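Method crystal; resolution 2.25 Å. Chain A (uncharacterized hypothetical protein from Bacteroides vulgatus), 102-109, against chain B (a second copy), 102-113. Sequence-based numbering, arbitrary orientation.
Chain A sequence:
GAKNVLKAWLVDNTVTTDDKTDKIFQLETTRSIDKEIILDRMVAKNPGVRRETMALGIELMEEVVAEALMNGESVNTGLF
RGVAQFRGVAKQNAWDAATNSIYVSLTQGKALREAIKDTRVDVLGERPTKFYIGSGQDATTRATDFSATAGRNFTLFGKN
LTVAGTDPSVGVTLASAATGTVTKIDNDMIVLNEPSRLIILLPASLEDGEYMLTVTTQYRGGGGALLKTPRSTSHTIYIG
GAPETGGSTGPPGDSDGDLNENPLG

Chain A (102-109) IYVSLTQG
Chain B 102-113: IYVSLTQGKALR

Two copies of one strand, residues 102-108 in each chain, run nearly antiparallel (158° between N-to-C directions), their axes 6.0 Å apart at closest approach. Leu A106 faces Leu B106 (CA-CA 5.6 Å), Val A104 faces Gln B108 and Gln A108 faces Val B104 (both CA-CA 6.0 Å). Backbones are extended, from phi/psi -149/164 at Tyr A103 to -62/144 at Gln A108. Ile A102 O accepts from a water (2.6 Å) that accepts from Gln B108 NE2 (3.0 Å). Tyr A103 (chi1 68°, p) leads its ring away. Val A104 N donates to Gln B108 OE1 (2.7 Å, 160°), backbone N-H to side-chain carbonyl; Val A104 CB (chi1 t) packs on Leu B112 CD1 (3.9 Å) in the helix following Gly B109. A water bridges Val A104 O (2.7 Å) and Gln B108 N (2.9 Å). Ser A105 and Thr A107 point away. Centrally, Leu A106 CB meets Leu B106 CB (3.7 Å), both side chains m,t; Leu A106 N lies 4.8 Å from Leu B106 O and Leu A106 O 4.7 Å from Leu B106 N, beyond hydrogen bonding, and a water bridges each pair. Gln A108 (p,t, chi3 19°) repeats the glutamine bond: its OE1 accepts from Val B104 N (2.8 Å, 159°). Gly A109, past the strand, is a helix N-cap.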

# COMPACT_ATOMS: atom_id res chain seq x y z
N ILE A 102 5.86 13.62 -0.01
CA ILE A 102 5.89 12.57 -1.03
C ILE A 102 5.77 11.24 -0.32
O ILE A 102 6.28 11.07 0.80
CB ILE A 102 7.20 12.64 -1.88
CG1 ILE A 102 7.47 14.02 -2.46
CG2 ILE A 102 7.26 11.52 -2.95
CD1 ILE A 102 8.97 14.24 -2.79
N TYR A 103 5.09 10.28 -0.95
CA TYR A 103 5.05 8.91 -0.46
C TYR A 103 4.91 8.02 -1.69
O TYR A 103 4.61 8.49 -2.79
CB TYR A 103 3.97 8.65 0.63
CG TYR A 103 2.53 8.73 0.15
CD1 TYR A 103 1.91 9.95 -0.07
CD2 TYR A 103 1.79 7.57 -0.07
CE1 TYR A 103 0.59 10.03 -0.52
CE2 TYR A 103 0.46 7.63 -0.52
CZ TYR A 103 -0.14 8.87 -0.71
OH TYR A 103 -1.43 8.95 -1.18
N VAL A 104 5.19 6.74 -1.51
CA VAL A 104 5.01 5.79 -2.60
C VAL A 104 3.84 4.94 -2.20
O VAL A 104 3.85 4.36 -1.11
CB VAL A 104 6.27 4.96 -2.93
CG1 VAL A 104 5.96 3.82 -3.91
CG2 VAL A 104 7.39 5.86 -3.46
N SER A 105 2.85 4.89 -3.06
CA SER A 105 1.69 4.06 -2.84
C SER A 105 1.95 2.72 -3.54
O SER A 105 2.35 2.70 -4.70
CB SER A 105 0.43 4.76 -3.34
OG SER A 105 -0.72 4.00 -3.04
N LEU A 106 1.81 1.62 -2.79
CA LEU A 106 2.09 0.26 -3.24
C LEU A 106 0.86 -0.60 -3.21
O LEU A 106 0.08 -0.55 -2.26
CB LEU A 106 3.17 -0.39 -2.36
CG LEU A 106 4.51 0.32 -2.25
CD1 LEU A 106 5.25 -0.16 -1.05
CD2 LEU A 106 5.35 0.11 -3.50
N THR A 107 0.69 -1.39 -4.26
CA THR A 107 -0.44 -2.30 -4.37
C THR A 107 0.13 -3.69 -4.64
O THR A 107 1.19 -3.79 -5.21
CB THR A 107 -1.47 -1.81 -5.41
OG1 THR A 107 -2.63 -2.63 -5.29
CG2 THR A 107 -0.95 -1.88 -6.88
N GLN A 108 -0.57 -4.75 -4.21
CA GLN A 108 -0.08 -6.11 -4.42
C GLN A 108 0.03 -6.42 -5.95
O GLN A 108 -0.76 -5.95 -6.77
CB GLN A 108 -0.98 -7.14 -3.70
CG GLN A 108 -2.33 -7.41 -4.39
CD GLN A 108 -3.22 -8.31 -3.60
OE1 GLN A 108 -3.05 -8.50 -2.40
NE2 GLN A 108 -4.25 -8.86 -4.24
N GLY A 109 1.06 -7.19 -6.29
CA GLY A 109 1.32 -7.58 -7.67
C GLY A 109 0.75 -8.95 -8.00
O GLY A 109 0.20 -9.65 -7.13
N ILE B 102 -8.57 -12.43 0.97
CA ILE B 102 -7.23 -12.12 1.42
C ILE B 102 -6.62 -11.14 0.43
O ILE B 102 -6.85 -11.24 -0.77
CB ILE B 102 -6.36 -13.41 1.55
CG1 ILE B 102 -7.05 -14.53 2.37
CG2 ILE B 102 -4.93 -13.10 2.05
CD1 ILE B 102 -6.37 -15.95 2.18
N TYR B 103 -5.85 -10.19 0.95
CA TYR B 103 -5.03 -9.28 0.17
C TYR B 103 -3.80 -9.02 1.01
O TYR B 103 -3.74 -9.39 2.19
CB TYR B 103 -5.76 -7.98 -0.26
CG TYR B 103 -6.05 -7.02 0.87
CD1 TYR B 103 -7.18 -7.18 1.68
CD2 TYR B 103 -5.21 -5.93 1.12
CE1 TYR B 103 -7.47 -6.27 2.70
CE2 TYR B 103 -5.48 -5.03 2.16
CZ TYR B 103 -6.62 -5.19 2.93
OH TYR B 103 -6.87 -4.30 3.93
N VAL B 104 -2.79 -8.42 0.39
CA VAL B 104 -1.58 -8.05 1.09
C VAL B 104 -1.54 -6.54 1.10
O VAL B 104 -1.62 -5.89 0.05
CB VAL B 104 -0.30 -8.70 0.46
CG1 VAL B 104 0.99 -8.17 1.10
CG2 VAL B 104 -0.35 -10.21 0.55
N SER B 105 -1.46 -5.99 2.28
CA SER B 105 -1.33 -4.55 2.49
C SER B 105 0.16 -4.18 2.42
O SER B 105 0.97 -4.80 3.11
CB SER B 105 -1.92 -4.14 3.83
OG SER B 105 -1.99 -2.73 3.83
N LEU B 106 0.52 -3.21 1.57
CA LEU B 106 1.91 -2.85 1.40
C LEU B 106 2.15 -1.40 1.75
O LEU B 106 1.36 -0.53 1.43
CB LEU B 106 2.38 -3.13 -0.04
CG LEU B 106 2.33 -4.61 -0.48
CD1 LEU B 106 2.23 -4.69 -1.94
CD2 LEU B 106 3.54 -5.41 0.03
N THR B 107 3.26 -1.15 2.46
CA THR B 107 3.64 0.21 2.83
C THR B 107 5.10 0.43 2.40
O THR B 107 5.85 -0.54 2.30
CB THR B 107 3.37 0.52 4.31
OG1 THR B 107 3.53 1.92 4.50
CG2 THR B 107 4.29 -0.24 5.27
N GLN B 108 5.49 1.68 2.11
CA GLN B 108 6.86 1.99 1.68
C GLN B 108 7.89 1.64 2.80
O GLN B 108 7.60 1.79 4.00
CB GLN B 108 6.99 3.47 1.27
CG GLN B 108 6.72 4.48 2.40
CD GLN B 108 6.87 5.93 1.98
OE1 GLN B 108 6.48 6.33 0.88
NE2 GLN B 108 7.40 6.75 2.86
N GLY B 109 9.04 1.12 2.39
CA GLY B 109 10.12 0.77 3.30
C GLY B 109 11.13 1.89 3.45
O GLY B 109 10.97 2.97 2.88
N LYS B 110 12.21 1.62 4.19
CA LYS B 110 13.27 2.56 4.51
C LYS B 110 13.98 3.12 3.25
O LYS B 110 14.27 4.31 3.24
CB LYS B 110 14.32 1.90 5.42
CG LYS B 110 15.23 2.95 6.09
CD LYS B 110 16.46 2.40 6.76
CE LYS B 110 17.28 3.55 7.29
NZ LYS B 110 18.45 3.07 8.08
N ALA B 111 14.28 2.29 2.24
CA ALA B 111 14.98 2.73 1.01
C ALA B 111 14.18 3.79 0.28
O ALA B 111 14.77 4.74 -0.22
CB ALA B 111 15.25 1.55 0.08
N LEU B 112 12.83 3.68 0.30
CA LEU B 112 11.96 4.66 -0.33
C LEU B 112 11.87 5.91 0.50
O LEU B 112 11.96 7.00 -0.06
CB LEU B 112 10.56 4.09 -0.61
CG LEU B 112 10.54 2.97 -1.69
CD1 LEU B 112 9.12 2.48 -1.94
CD2 LEU B 112 11.24 3.43 -2.98
N ARG B 113 11.80 5.78 1.84
CA ARG B 113 11.74 6.94 2.73
C ARG B 113 13.03 7.81 2.59
O ARG B 113 12.94 9.04 2.50
CB ARG B 113 11.52 6.52 4.18
CG ARG B 113 11.32 7.73 5.11
CD ARG B 113 11.34 7.41 6.58
NE ARG B 113 12.58 6.77 7.03
CZ ARG B 113 13.67 7.41 7.44
NH1 ARG B 113 13.72 8.74 7.41
NH2 ARG B 113 14.73 6.73 7.85
O HOH W 1 6.78 9.71 2.96
O HOH W 2 3.44 3.63 1.41
O HOH W 3 -1.35 -2.10 -0.51
O HOH W 4 1.19 1.91 0.19
O HOH W 5 -2.47 -4.41 -1.93
O HOH W 6 -6.61 -10.03 -3.18